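Local coordinates for protein L-threonine 3-dehydrogenase (Clostridioides difficile, PDB 7OL1) that probably catalyses the NAD-dependent oxidation of the hydroxyl-bearing C3 of L-threonine, as an extended short-chain dehydrogenase/reductase, at residues L26-L31 with H95-L100; S54-K59 with I72-D77; D91-L96 with L129-F134; S36-K41 with D238-I243; E110-N115 with G164-S169. All coordinates share one frame; numbering follows the deposited sequence.

Overall arrangement
Strand 25-28 is the first strand, and contact 1 sets it against the loop that follows strand 92-95. Within that excursion, contact 2 closes a short loop by joining the end of strand 51-55 to that of strand 69-72. Contact 4 begins in helix 33-46 and crosses contact 1, since its partner, helix 236-248, comes far later; contacts 2, 3 and 5 all fall between its two ends. Contact 3 starts on the stretch where contact 1 finishes, sharing His95 and Leu96, and adds strand 132-138 to the same sheet. Contact 5 alternates with contact 3 along the chain and pairs helices 108-129 and 162-181 at the subunit boundary.

Contact 1. Residues L26-L31 with H95-L100; sequences LITGAL and HLASLL
Thr28 meets His95 and Ala97 where two parallel strands, 25-28 and 92-95, reach their C-terminal ends. Start at CB of Thr28: it sits 4.0 Å from CB of Ala97, with the imidazole of His95 also nearby. From there the side chain forks. The methyl CG2 lies in the plane of the His95 ring, at its edge, 3.6 Å from ND1. The hydroxyl, placed between the backbone N and the carbonyl carbon (chi1 83°), takes a nearly straight bond from the backbone: Ala97 N donates to Thr28 OG1 over 3.1 Å at 165°. His95 ND1 also donates to that OG1, at 2.8 Å, but the bend makes this bond weak. One oxygen thus holds the turning backbone and, more weakly, the ring. Thr28 O accepts a further weak bond from Leu96 N, and one residue back, Ile27 CG2 lies beside Leu96 CD1 at 4.0 Å. Gly29 follows with positive phi (66°), its CA close to the Ala97 backbone N. Threonine and glycine open the TGxxGxxG sequence, the glycine-rich turn after the first strand that in Rossmann-fold relatives receives the dinucleotide.

Contact 2. Residues S54-K59 with I72-D77; sequences SSRRVK and ILDVTD
Ile72, Arg56 and Leu73 bury the most surface here, and they do so in different ways. Ile72 lies along the backbone that leaves strand 51-55. Its CG2 branch, anti to its own backbone N, rests 3.6 Å from Arg56 O, while CD1 reaches past Ser55 to lie 4.0 Å from Val58 N and close to a methyl of Val58. Leu73 uses its backbone as much as its side chain: Leu73 N donates to Ser55 O across 2.8 Å in an almost straight bond (172°). Its CB and CD2 pack against Ser54, with CD2 3.8 Å from Ser54 OG; that hydroxyl is bonded to Ile27 O on the next strand. Arg56 contributes CB near Leu73 O, then runs extended from CG to NE alongside Asp74. The charged ends make a long salt bridge, Arg56 NH1 to Asp74 OD2 at 3.8 Å, with the two flat groups turned 62° apart.

The other carboxylate oxygen is used locally. The bond from Thr76 N to Asp74 OD1 (2.9 Å) makes an Asx turn, and Thr76 OG1 adds a second bond to that OD1 (2.6 Å) from the same face of its plane. Both lie within a type I beta turn that ends at Asp77, the N-cap of helix 78-87. In extended short-chain dehydrogenases the ends of these two strands border the adenosine half of the nucleotide site. Strand 25-28 flanks Ser54, helix 78-87 packs on Leu73 through Phe81 and Ile84, and helix 108-129 meets Val75 through Leu114.

Contact 3. Residues D91-L96 with L129-F134; sequences DTIIHL and LDCKFF
Phe133 lays the tip of its ring against His95: CZ comes 3.4 Å from His95 CB, and the ring then leans obliquely over toward the imidazole, centroids 5.6 Å apart and planes at 33°. With CG anti to its backbone N (chi1 -164°), the phenyl runs alongside the histidine in the same direction, and its CE1 meets the CG2 branch of Ile93 at 3.9 Å. Further back on this face, Cys131 SG touches CG1 and CD1 of Ile93. Leu119 and Leu123 of helix 108-129 also pack on the phenyl.

The backbones beneath are parallel strands 13° apart, Thr92, Ile93 and Ile94 facing Lys132, Phe133 and Phe134. They are joined in beta-alpha-beta fashion through helix 108-129, the repeating connection of a Rossmann fold. Four bonds zip them together in turn: Lys132 N to Asp91 O, Ile93 N to Lys132 O at 2.8 Å, Phe134 N to Ile93 O, and His95 N to Phe134 O.

On the reverse face Phe134 CD1 meets Ile94 CG2 at 4.1 Å, under Ile243 and Ile247 of helix 236-248. Lys132 folds back, bent at both of its last torsions, and puts CE 3.5 Å from Thr92 OG1, which donates to Asp91 OD1. Lys132 NZ stays 4.1 Å from that same OD1, beyond a salt bridge; the Asp91 carboxylate accepts instead from the backbone N atoms of Lys23 and Lys24.

Contact 4. Residues S36-K41 with D238-I243; sequences SELTIK and DALQSI
Helix 33-46, which follows the glycine-rich turn of the Rossmann fold, packs here through Glu37, Leu38 and Lys41 against helix 236-248; the axes of segments 36-41 and 238-243 are 10.3 Å apart and cross at -60°. Leu240 is the central residue. Its CD1 presses on Glu37 CB at 3.7 Å, its CD2 on Leu38 CB at 3.9 Å, and its CB lies 4.0 Å from CD of Lys41, whose chain slides past in the opposite direction. Deeper in, Leu38 and Ile243 reach for each other tip to tip, CD1 to CD1 at 4.2 Å.

At the outer margin the contact turns polar. Lys41 runs straight as far as CE and then bends (chi4 88°), bringing NZ across Gln241, where it donates to OE1 at 3.0 Å. The amide offers that oxygen through a fold at its own chi2, and the ammonium arrives from above the carbonyl plane. Lys41 NZ also holds a salt bridge to Glu45 one turn on, so the charge that the glutamine meets is probably already partly balanced.

Below the helix pair lies the central sheet: Leu38 continues onto Ile94 of strand 92-95, while Ile243 rests on Phe134 of strand 132-138 and Phe190 of strand 184-194.

Contact 5. Residues E110-N115 with G164-S169; sequences EAWNLN and GVTKVS
Asn115 donates from ND2 to Thr166 OG1, 3.1 Å away and nearly straight at 173°, with the hydroxyl lying in the plane of the amide. Thr166 turns its other branch, CG2, toward Trp112, reaching CE3 at 3.9 Å. The indole, whose CG is anti to the backbone N (chi1 173°), swings its six-membered ring along helix 162-181: Val165 CG1 comes to the ring edge, 4.2 Å from CZ3, and Ser169 OG approaches the same CZ3 obliquely at 4.1 Å.

The next shell fixes these groups. Asn115 OD1 accepts from Leu99 N, tying the amide to the loop after strand 92-95, and Thr166 OG1 is also bonded to Tyr163 O. Ser169 OG bonds Ser169 OG of the second subunit, while Trp112 packs on Leu173 of that subunit. Segments 110-115 and 164-169 run 24° apart; their helices are the pair that in extended short-chain dehydrogenases forms a four-helix bundle with its counterpart.

Tyr163 and Lys167 have the spacing of the family's YxxxK motif. With its amide gripped at both ends and coplanar with its acceptor, buried Asn115 is probably limited in rotation, and it links helix 162-181 to the loop beyond strand 92-95.

Contact 1. Residues L26-L31 with H95-L100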
# COMPACT_ATOMS: atom_id res chain seq x y z
N LEU A 26 -16.44 6.86 19.13
CA LEU A 26 -16.78 7.64 17.90
C LEU A 26 -16.77 6.66 16.73
O LEU A 26 -15.74 6.08 16.48
CB LEU A 26 -15.75 8.76 17.72
CG LEU A 26 -15.70 9.46 16.36
CD1 LEU A 26 -17.00 10.17 16.03
CD2 LEU A 26 -14.55 10.46 16.29
N ILE A 27 -17.88 6.54 16.02
CA ILE A 27 -17.98 5.82 14.72
C ILE A 27 -18.02 6.82 13.57
O ILE A 27 -19.05 7.50 13.44
CB ILE A 27 -19.26 4.96 14.70
CG1 ILE A 27 -19.38 4.09 15.96
CG2 ILE A 27 -19.31 4.13 13.43
CD1 ILE A 27 -20.73 3.45 16.10
N THR A 28 -16.99 6.85 12.72
CA THR A 28 -17.04 7.49 11.38
C THR A 28 -17.71 6.52 10.40
O THR A 28 -17.68 5.32 10.65
CB THR A 28 -15.66 7.96 10.92
OG1 THR A 28 -15.06 6.80 10.36
CG2 THR A 28 -14.79 8.53 12.04
N GLY A 29 -18.37 7.03 9.37
CA GLY A 29 -19.07 6.23 8.35
C GLY A 29 -20.24 5.46 8.92
O GLY A 29 -20.61 4.39 8.40
N ALA A 30 -20.87 6.03 9.93
CA ALA A 30 -21.92 5.35 10.73
C ALA A 30 -23.17 5.05 9.90
O ALA A 30 -24.01 4.35 10.45
CB ALA A 30 -22.28 6.18 11.93
N LEU A 31 -23.35 5.55 8.68
CA LEU A 31 -24.62 5.28 7.93
C LEU A 31 -24.40 4.28 6.78
O LEU A 31 -25.41 3.91 6.12
CB LEU A 31 -25.22 6.60 7.43
CG LEU A 31 -25.57 7.62 8.51
CD1 LEU A 31 -26.31 8.78 7.89
CD2 LEU A 31 -26.40 7.02 9.64
N HIS A 95 -13.29 3.75 12.71
CA HIS A 95 -13.16 4.45 11.42
C HIS A 95 -13.74 3.63 10.27
O HIS A 95 -12.94 3.15 9.47
CB HIS A 95 -11.69 4.80 11.17
CG HIS A 95 -11.54 5.76 10.04
ND1 HIS A 95 -12.24 6.95 10.01
CD2 HIS A 95 -10.79 5.71 8.91
CE1 HIS A 95 -11.93 7.58 8.89
NE2 HIS A 95 -11.03 6.85 8.20
N LEU A 96 -15.07 3.61 10.08
CA LEU A 96 -15.70 2.98 8.89
C LEU A 96 -15.75 3.91 7.67
O LEU A 96 -16.06 3.42 6.58
CB LEU A 96 -17.13 2.53 9.20
CG LEU A 96 -17.39 1.83 10.52
CD1 LEU A 96 -18.85 1.35 10.57
CD2 LEU A 96 -16.44 0.69 10.74
N ALA A 97 -15.56 5.21 7.78
CA ALA A 97 -15.74 6.11 6.61
C ALA A 97 -14.93 5.56 5.44
O ALA A 97 -13.75 5.32 5.64
CB ALA A 97 -15.28 7.52 6.92
N SER A 98 -15.54 5.42 4.26
CA SER A 98 -14.83 5.09 2.99
C SER A 98 -15.80 5.02 1.80
O SER A 98 -17.01 4.86 1.98
CB SER A 98 -14.09 3.79 3.14
OG SER A 98 -14.99 2.79 3.60
N LEU A 99 -15.27 5.10 0.59
CA LEU A 99 -15.97 4.60 -0.61
C LEU A 99 -15.55 3.14 -0.83
O LEU A 99 -14.34 2.83 -0.71
CB LEU A 99 -15.60 5.51 -1.79
CG LEU A 99 -15.90 7.01 -1.61
CD1 LEU A 99 -16.05 7.67 -2.97
CD2 LEU A 99 -17.15 7.28 -0.78
N LEU A 100 -16.54 2.27 -1.10
CA LEU A 100 -16.41 0.81 -1.34
C LEU A 100 -16.43 0.53 -2.85
O LEU A 100 -16.57 1.52 -3.62
CB LEU A 100 -17.57 0.11 -0.61
CG LEU A 100 -17.73 0.47 0.88
CD1 LEU A 100 -18.81 -0.37 1.54
CD2 LEU A 100 -16.44 0.31 1.67

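Contact 2. Residues S54-K59 with I72-D77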
# COMPACT_ATOMS: atom_id res chain seq x y z
N SER A 54 -21.33 9.40 13.45
CA SER A 54 -20.88 10.51 12.57
C SER A 54 -20.98 10.09 11.10
O SER A 54 -20.81 8.92 10.84
CB SER A 54 -19.49 10.93 12.96
OG SER A 54 -18.47 10.24 12.25
N SER A 55 -21.25 11.01 10.17
CA SER A 55 -21.34 10.78 8.71
C SER A 55 -21.13 12.11 7.97
O SER A 55 -21.29 13.12 8.59
CB SER A 55 -22.66 10.16 8.34
OG SER A 55 -22.72 9.83 6.95
N ARG A 56 -20.80 12.06 6.68
CA ARG A 56 -20.65 13.23 5.77
C ARG A 56 -22.01 13.92 5.64
O ARG A 56 -22.04 15.17 5.61
CB ARG A 56 -20.09 12.76 4.42
CG ARG A 56 -19.64 13.89 3.50
CD ARG A 56 -19.67 13.50 2.01
NE ARG A 56 -19.71 14.65 1.09
CZ ARG A 56 -18.67 15.45 0.81
NH1 ARG A 56 -17.49 15.26 1.37
NH2 ARG A 56 -18.82 16.44 -0.05
N ARG A 57 -23.09 13.13 5.57
CA ARG A 57 -24.45 13.59 5.18
C ARG A 57 -25.46 12.68 5.89
O ARG A 57 -25.21 11.46 5.88
CB ARG A 57 -24.71 13.48 3.67
CG ARG A 57 -23.89 14.42 2.77
CD ARG A 57 -23.72 14.01 1.31
NE ARG A 57 -24.98 13.59 0.68
CZ ARG A 57 -25.33 12.33 0.34
NH1 ARG A 57 -24.52 11.30 0.53
NH2 ARG A 57 -26.52 12.11 -0.20
N VAL A 58 -26.50 13.29 6.47
CA VAL A 58 -27.77 12.67 6.99
C VAL A 58 -28.48 11.87 5.89
O VAL A 58 -28.30 12.21 4.70
CB VAL A 58 -28.74 13.75 7.53
CG1 VAL A 58 -28.47 14.07 9.00
CG2 VAL A 58 -28.73 15.02 6.68
N LYS A 59 -29.27 10.86 6.27
CA LYS A 59 -30.10 10.05 5.34
C LYS A 59 -31.51 9.98 5.91
O LYS A 59 -31.69 9.33 6.96
CB LYS A 59 -29.46 8.68 5.07
CG LYS A 59 -28.52 8.67 3.86
CD LYS A 59 -27.42 7.62 3.89
CE LYS A 59 -26.08 8.15 3.40
NZ LYS A 59 -24.97 7.20 3.64
N ILE A 72 -22.51 15.48 12.01
CA ILE A 72 -21.90 15.67 10.67
C ILE A 72 -20.39 15.78 10.83
O ILE A 72 -19.91 16.68 11.60
CB ILE A 72 -22.46 16.91 9.96
CG1 ILE A 72 -23.99 16.88 9.84
CG2 ILE A 72 -21.78 17.08 8.61
CD1 ILE A 72 -24.52 15.75 8.99
N LEU A 73 -19.68 14.95 10.06
CA LEU A 73 -18.20 14.88 10.01
C LEU A 73 -17.75 14.45 8.62
O LEU A 73 -18.28 13.46 8.07
CB LEU A 73 -17.70 13.91 11.08
CG LEU A 73 -16.20 13.74 11.15
CD1 LEU A 73 -15.45 15.06 11.16
CD2 LEU A 73 -15.86 12.95 12.39
N ASP A 74 -16.86 15.26 8.05
CA ASP A 74 -16.06 14.92 6.86
C ASP A 74 -14.67 14.57 7.38
O ASP A 74 -13.87 15.49 7.72
CB ASP A 74 -16.10 16.06 5.83
CG ASP A 74 -15.13 15.84 4.68
OD1 ASP A 74 -14.45 14.77 4.64
OD2 ASP A 74 -15.03 16.74 3.84
N VAL A 75 -14.37 13.27 7.41
CA VAL A 75 -13.11 12.75 8.01
C VAL A 75 -11.91 13.34 7.28
O VAL A 75 -10.80 13.29 7.85
CB VAL A 75 -13.10 11.21 7.99
CG1 VAL A 75 -14.13 10.65 8.96
CG2 VAL A 75 -13.30 10.66 6.58
N THR A 76 -12.08 13.93 6.10
CA THR A 76 -10.92 14.50 5.36
C THR A 76 -10.53 15.86 5.92
O THR A 76 -9.55 16.38 5.41
CB THR A 76 -11.17 14.66 3.86
OG1 THR A 76 -12.15 15.68 3.74
CG2 THR A 76 -11.68 13.40 3.21
N ASP A 77 -11.30 16.40 6.86
CA ASP A 77 -10.97 17.63 7.65
C ASP A 77 -10.36 17.22 9.00
O ASP A 77 -11.12 16.87 9.93
CB ASP A 77 -12.25 18.47 7.74
CG ASP A 77 -12.16 19.78 8.51
OD1 ASP A 77 -11.01 20.21 8.92
OD2 ASP A 77 -13.26 20.36 8.72

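Contact 3. Residues D91-L96 with L129-F134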
# COMPACT_ATOMS: atom_id res chain seq x y z
N ASP A 91 -12.35 7.17 23.71
CA ASP A 91 -11.19 6.27 23.96
C ASP A 91 -11.07 5.30 22.78
O ASP A 91 -9.99 4.75 22.59
CB ASP A 91 -11.33 5.55 25.31
CG ASP A 91 -12.66 4.82 25.50
OD1 ASP A 91 -12.74 3.67 25.03
OD2 ASP A 91 -13.61 5.42 26.11
N THR A 92 -12.13 5.19 21.97
CA THR A 92 -12.23 4.32 20.77
C THR A 92 -12.75 5.10 19.56
O THR A 92 -13.78 5.76 19.69
CB THR A 92 -13.19 3.17 21.07
OG1 THR A 92 -12.71 2.66 22.31
CG2 THR A 92 -13.25 2.13 19.99
N ILE A 93 -12.08 4.97 18.42
CA ILE A 93 -12.58 5.44 17.09
C ILE A 93 -12.75 4.21 16.20
O ILE A 93 -11.77 3.53 15.97
CB ILE A 93 -11.61 6.49 16.51
CG1 ILE A 93 -11.31 7.61 17.51
CG2 ILE A 93 -12.13 7.06 15.19
CD1 ILE A 93 -10.47 8.73 16.96
N ILE A 94 -13.96 3.91 15.78
CA ILE A 94 -14.23 2.88 14.75
C ILE A 94 -14.40 3.64 13.43
O ILE A 94 -15.53 4.08 13.10
CB ILE A 94 -15.44 2.02 15.15
CG1 ILE A 94 -15.21 1.34 16.50
CG2 ILE A 94 -15.77 1.01 14.06
CD1 ILE A 94 -16.44 0.74 17.09
N HIS A 95 -13.29 3.75 12.71
CA HIS A 95 -13.16 4.45 11.42
C HIS A 95 -13.74 3.63 10.27
O HIS A 95 -12.94 3.15 9.47
CB HIS A 95 -11.69 4.80 11.17
CG HIS A 95 -11.54 5.76 10.04
ND1 HIS A 95 -12.24 6.95 10.01
CD2 HIS A 95 -10.79 5.71 8.91
CE1 HIS A 95 -11.93 7.58 8.89
NE2 HIS A 95 -11.03 6.85 8.20
N LEU A 96 -15.07 3.61 10.08
CA LEU A 96 -15.70 2.98 8.89
C LEU A 96 -15.75 3.91 7.67
O LEU A 96 -16.06 3.42 6.58
CB LEU A 96 -17.13 2.53 9.20
CG LEU A 96 -17.39 1.83 10.52
CD1 LEU A 96 -18.85 1.35 10.57
CD2 LEU A 96 -16.44 0.69 10.74
N LEU A 129 -4.27 11.26 21.06
CA LEU A 129 -5.24 11.06 22.17
C LEU A 129 -5.10 9.69 22.86
O LEU A 129 -5.87 9.46 23.79
CB LEU A 129 -6.65 11.14 21.58
CG LEU A 129 -7.02 12.48 20.95
CD1 LEU A 129 -8.54 12.60 20.85
CD2 LEU A 129 -6.42 13.65 21.71
N ASP A 130 -4.23 8.79 22.40
CA ASP A 130 -4.18 7.40 22.93
C ASP A 130 -5.52 6.69 22.72
O ASP A 130 -6.01 6.04 23.65
CB ASP A 130 -3.81 7.38 24.42
CG ASP A 130 -2.47 6.73 24.65
OD1 ASP A 130 -1.44 7.43 24.47
OD2 ASP A 130 -2.47 5.52 24.96
N CYS A 131 -6.08 6.80 21.54
CA CYS A 131 -7.32 6.06 21.19
C CYS A 131 -6.96 4.67 20.69
O CYS A 131 -5.84 4.48 20.16
CB CYS A 131 -8.10 6.70 20.06
SG CYS A 131 -8.90 8.21 20.63
N LYS A 132 -7.92 3.79 20.90
CA LYS A 132 -8.12 2.54 20.17
C LYS A 132 -8.61 2.95 18.79
O LYS A 132 -9.50 3.81 18.72
CB LYS A 132 -9.11 1.66 20.95
CG LYS A 132 -8.61 1.24 22.32
CD LYS A 132 -9.46 0.18 22.98
CE LYS A 132 -10.36 0.74 24.06
NZ LYS A 132 -9.61 0.96 25.31
N PHE A 133 -8.03 2.37 17.75
CA PHE A 133 -8.31 2.73 16.35
C PHE A 133 -8.57 1.46 15.53
O PHE A 133 -7.64 0.71 15.16
CB PHE A 133 -7.19 3.63 15.81
CG PHE A 133 -7.63 4.33 14.54
CD1 PHE A 133 -8.32 5.53 14.60
CD2 PHE A 133 -7.44 3.75 13.30
CE1 PHE A 133 -8.75 6.15 13.44
CE2 PHE A 133 -7.90 4.36 12.15
CZ PHE A 133 -8.56 5.56 12.22
N PHE A 134 -9.84 1.22 15.24
CA PHE A 134 -10.31 0.12 14.38
C PHE A 134 -10.63 0.63 12.98
O PHE A 134 -11.50 1.44 12.85
CB PHE A 134 -11.54 -0.53 15.00
CG PHE A 134 -12.01 -1.74 14.26
CD1 PHE A 134 -12.82 -1.61 13.14
CD2 PHE A 134 -11.60 -3.00 14.65
CE1 PHE A 134 -13.26 -2.72 12.45
CE2 PHE A 134 -12.04 -4.11 13.95
CZ PHE A 134 -12.87 -3.97 12.86

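Contact 4. Residues S36-K41 with D238-I243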
# COMPACT_ATOMS: atom_id res chain seq x y z
N SER A 36 -24.72 1.36 10.06
CA SER A 36 -26.19 1.34 10.31
C SER A 36 -26.48 0.39 11.47
O SER A 36 -27.19 0.82 12.41
CB SER A 36 -26.95 0.97 9.09
OG SER A 36 -26.89 2.03 8.16
N GLU A 37 -25.92 -0.81 11.46
CA GLU A 37 -26.30 -1.86 12.45
C GLU A 37 -25.35 -1.82 13.64
O GLU A 37 -25.80 -2.22 14.74
CB GLU A 37 -26.36 -3.23 11.78
CG GLU A 37 -26.97 -3.18 10.40
CD GLU A 37 -27.47 -4.53 9.94
OE1 GLU A 37 -27.85 -5.34 10.84
OE2 GLU A 37 -27.47 -4.75 8.68
N LEU A 38 -24.10 -1.39 13.45
CA LEU A 38 -23.12 -1.35 14.56
C LEU A 38 -23.55 -0.29 15.60
O LEU A 38 -23.50 -0.62 16.81
CB LEU A 38 -21.70 -1.07 14.05
CG LEU A 38 -20.64 -1.07 15.15
CD1 LEU A 38 -20.40 -2.49 15.66
CD2 LEU A 38 -19.33 -0.44 14.70
N THR A 39 -23.95 0.92 15.17
CA THR A 39 -24.16 2.07 16.10
C THR A 39 -25.30 1.68 17.05
O THR A 39 -25.16 1.87 18.29
CB THR A 39 -24.33 3.43 15.39
OG1 THR A 39 -25.71 3.69 15.14
CG2 THR A 39 -23.59 3.55 14.08
N ILE A 40 -26.35 1.06 16.50
CA ILE A 40 -27.48 0.51 17.30
C ILE A 40 -26.98 -0.52 18.32
O ILE A 40 -27.38 -0.45 19.48
CB ILE A 40 -28.50 -0.13 16.38
CG1 ILE A 40 -29.27 0.93 15.58
CG2 ILE A 40 -29.41 -1.03 17.19
CD1 ILE A 40 -29.88 0.37 14.31
N LYS A 41 -26.15 -1.47 17.89
CA LYS A 41 -25.65 -2.54 18.78
C LYS A 41 -24.87 -1.90 19.94
O LYS A 41 -25.15 -2.23 21.13
CB LYS A 41 -24.82 -3.56 17.99
CG LYS A 41 -24.07 -4.54 18.88
CD LYS A 41 -23.28 -5.62 18.17
CE LYS A 41 -22.24 -6.22 19.10
NZ LYS A 41 -22.77 -7.34 19.90
N ASP A 238 -22.61 -11.80 13.17
CA ASP A 238 -21.25 -12.40 13.33
C ASP A 238 -20.17 -11.30 13.18
O ASP A 238 -19.32 -11.15 14.11
CB ASP A 238 -21.03 -13.53 12.32
CG ASP A 238 -21.78 -14.83 12.60
OD1 ASP A 238 -21.95 -15.11 13.83
OD2 ASP A 238 -22.18 -15.55 11.57
N ALA A 239 -20.23 -10.54 12.07
CA ALA A 239 -19.27 -9.47 11.72
C ALA A 239 -19.25 -8.40 12.82
O ALA A 239 -18.12 -7.97 13.26
CB ALA A 239 -19.63 -8.88 10.38
N LEU A 240 -20.44 -7.96 13.26
CA LEU A 240 -20.51 -6.88 14.27
C LEU A 240 -19.79 -7.39 15.52
O LEU A 240 -18.92 -6.66 16.03
CB LEU A 240 -21.95 -6.44 14.52
CG LEU A 240 -22.70 -5.87 13.31
CD1 LEU A 240 -24.12 -5.46 13.69
CD2 LEU A 240 -21.97 -4.69 12.72
N GLN A 241 -20.02 -8.65 15.92
CA GLN A 241 -19.34 -9.20 17.13
C GLN A 241 -17.81 -9.25 16.95
O GLN A 241 -17.13 -8.87 17.95
CB GLN A 241 -19.82 -10.58 17.56
CG GLN A 241 -19.52 -10.81 19.03
CD GLN A 241 -20.50 -10.06 19.89
OE1 GLN A 241 -21.71 -10.19 19.71
NE2 GLN A 241 -20.00 -9.27 20.83
N SER A 242 -17.30 -9.67 15.77
CA SER A 242 -15.86 -9.62 15.37
C SER A 242 -15.20 -8.32 15.85
O SER A 242 -14.16 -8.41 16.56
CB SER A 242 -15.68 -9.69 13.88
OG SER A 242 -16.65 -10.56 13.31
N ILE A 243 -15.81 -7.19 15.44
CA ILE A 243 -15.37 -5.80 15.72
C ILE A 243 -15.20 -5.62 17.22
O ILE A 243 -14.13 -5.14 17.65
CB ILE A 243 -16.36 -4.76 15.16
CG1 ILE A 243 -16.45 -4.81 13.63
CG2 ILE A 243 -15.95 -3.38 15.64
CD1 ILE A 243 -17.54 -3.98 13.02

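Contact 5. Residues E110-N115 with G164-S169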
# COMPACT_ATOMS: atom_id res chain seq x y z
N GLU A 110 -11.55 10.32 -5.74
CA GLU A 110 -12.41 10.66 -4.59
C GLU A 110 -12.26 9.53 -3.56
O GLU A 110 -12.24 9.82 -2.36
CB GLU A 110 -13.81 10.90 -5.13
CG GLU A 110 -14.72 11.76 -4.26
CD GLU A 110 -16.06 12.02 -4.93
OE1 GLU A 110 -16.07 12.51 -6.11
OE2 GLU A 110 -17.12 11.69 -4.30
N ALA A 111 -12.12 8.29 -4.02
CA ALA A 111 -11.95 7.09 -3.16
C ALA A 111 -10.57 7.11 -2.52
O ALA A 111 -10.47 6.85 -1.29
CB ALA A 111 -12.14 5.84 -3.96
N TRP A 112 -9.55 7.45 -3.29
CA TRP A 112 -8.19 7.58 -2.72
C TRP A 112 -8.23 8.67 -1.63
O TRP A 112 -7.84 8.37 -0.47
CB TRP A 112 -7.13 7.82 -3.80
CG TRP A 112 -5.80 8.11 -3.19
CD1 TRP A 112 -5.33 9.32 -2.75
CD2 TRP A 112 -4.81 7.15 -2.82
NE1 TRP A 112 -4.10 9.17 -2.19
CE2 TRP A 112 -3.77 7.85 -2.20
CE3 TRP A 112 -4.73 5.76 -2.94
CZ2 TRP A 112 -2.63 7.21 -1.73
CZ3 TRP A 112 -3.61 5.13 -2.46
CH2 TRP A 112 -2.58 5.85 -1.86
N ASN A 113 -8.74 9.87 -1.94
CA ASN A 113 -8.74 11.01 -0.98
C ASN A 113 -9.48 10.60 0.30
O ASN A 113 -8.87 10.67 1.40
CB ASN A 113 -9.33 12.30 -1.57
CG ASN A 113 -9.60 13.36 -0.50
OD1 ASN A 113 -8.70 13.74 0.25
ND2 ASN A 113 -10.84 13.81 -0.38
N LEU A 114 -10.72 10.15 0.18
CA LEU A 114 -11.53 9.82 1.38
C LEU A 114 -10.85 8.69 2.14
O LEU A 114 -10.75 8.81 3.36
CB LEU A 114 -12.97 9.44 1.04
CG LEU A 114 -13.81 8.97 2.24
CD1 LEU A 114 -13.89 10.03 3.31
CD2 LEU A 114 -15.22 8.58 1.82
N ASN A 115 -10.44 7.62 1.45
CA ASN A 115 -10.07 6.33 2.12
C ASN A 115 -8.72 6.52 2.80
O ASN A 115 -8.52 5.92 3.87
CB ASN A 115 -10.11 5.12 1.19
CG ASN A 115 -11.51 4.80 0.68
OD1 ASN A 115 -12.46 5.51 0.96
ND2 ASN A 115 -11.64 3.73 -0.09
N GLY A 164 -9.32 -1.85 -3.33
CA GLY A 164 -8.30 -2.80 -2.84
C GLY A 164 -6.99 -2.10 -2.54
O GLY A 164 -6.40 -2.29 -1.46
N VAL A 165 -6.52 -1.28 -3.45
CA VAL A 165 -5.23 -0.58 -3.22
C VAL A 165 -5.32 0.23 -1.92
O VAL A 165 -4.30 0.32 -1.22
CB VAL A 165 -4.92 0.31 -4.42
CG1 VAL A 165 -3.79 1.30 -4.13
CG2 VAL A 165 -4.66 -0.55 -5.64
N THR A 166 -6.46 0.88 -1.66
CA THR A 166 -6.60 1.78 -0.49
C THR A 166 -6.55 0.90 0.76
O THR A 166 -5.84 1.29 1.70
CB THR A 166 -7.81 2.73 -0.57
OG1 THR A 166 -9.06 2.07 -0.54
CG2 THR A 166 -7.80 3.60 -1.81
N LYS A 167 -7.15 -0.29 0.72
CA LYS A 167 -7.18 -1.25 1.87
C LYS A 167 -5.77 -1.82 2.15
O LYS A 167 -5.33 -1.87 3.37
CB LYS A 167 -8.28 -2.27 1.60
CG LYS A 167 -9.69 -1.69 1.67
CD LYS A 167 -10.03 -0.98 3.00
CE LYS A 167 -9.72 0.51 3.05
NZ LYS A 167 -9.78 1.06 4.43
N VAL A 168 -4.98 -2.10 1.13
CA VAL A 168 -3.60 -2.57 1.41
C VAL A 168 -2.79 -1.42 1.97
O VAL A 168 -2.07 -1.65 2.95
CB VAL A 168 -2.92 -3.17 0.17
CG1 VAL A 168 -1.48 -3.53 0.49
CG2 VAL A 168 -3.72 -4.34 -0.37
N SER A 169 -2.80 -0.27 1.30
CA SER A 169 -2.09 0.97 1.74
C SER A 169 -2.43 1.25 3.20
O SER A 169 -1.51 1.55 3.99
CB SER A 169 -2.43 2.15 0.89
OG SER A 169 -1.89 2.00 -0.41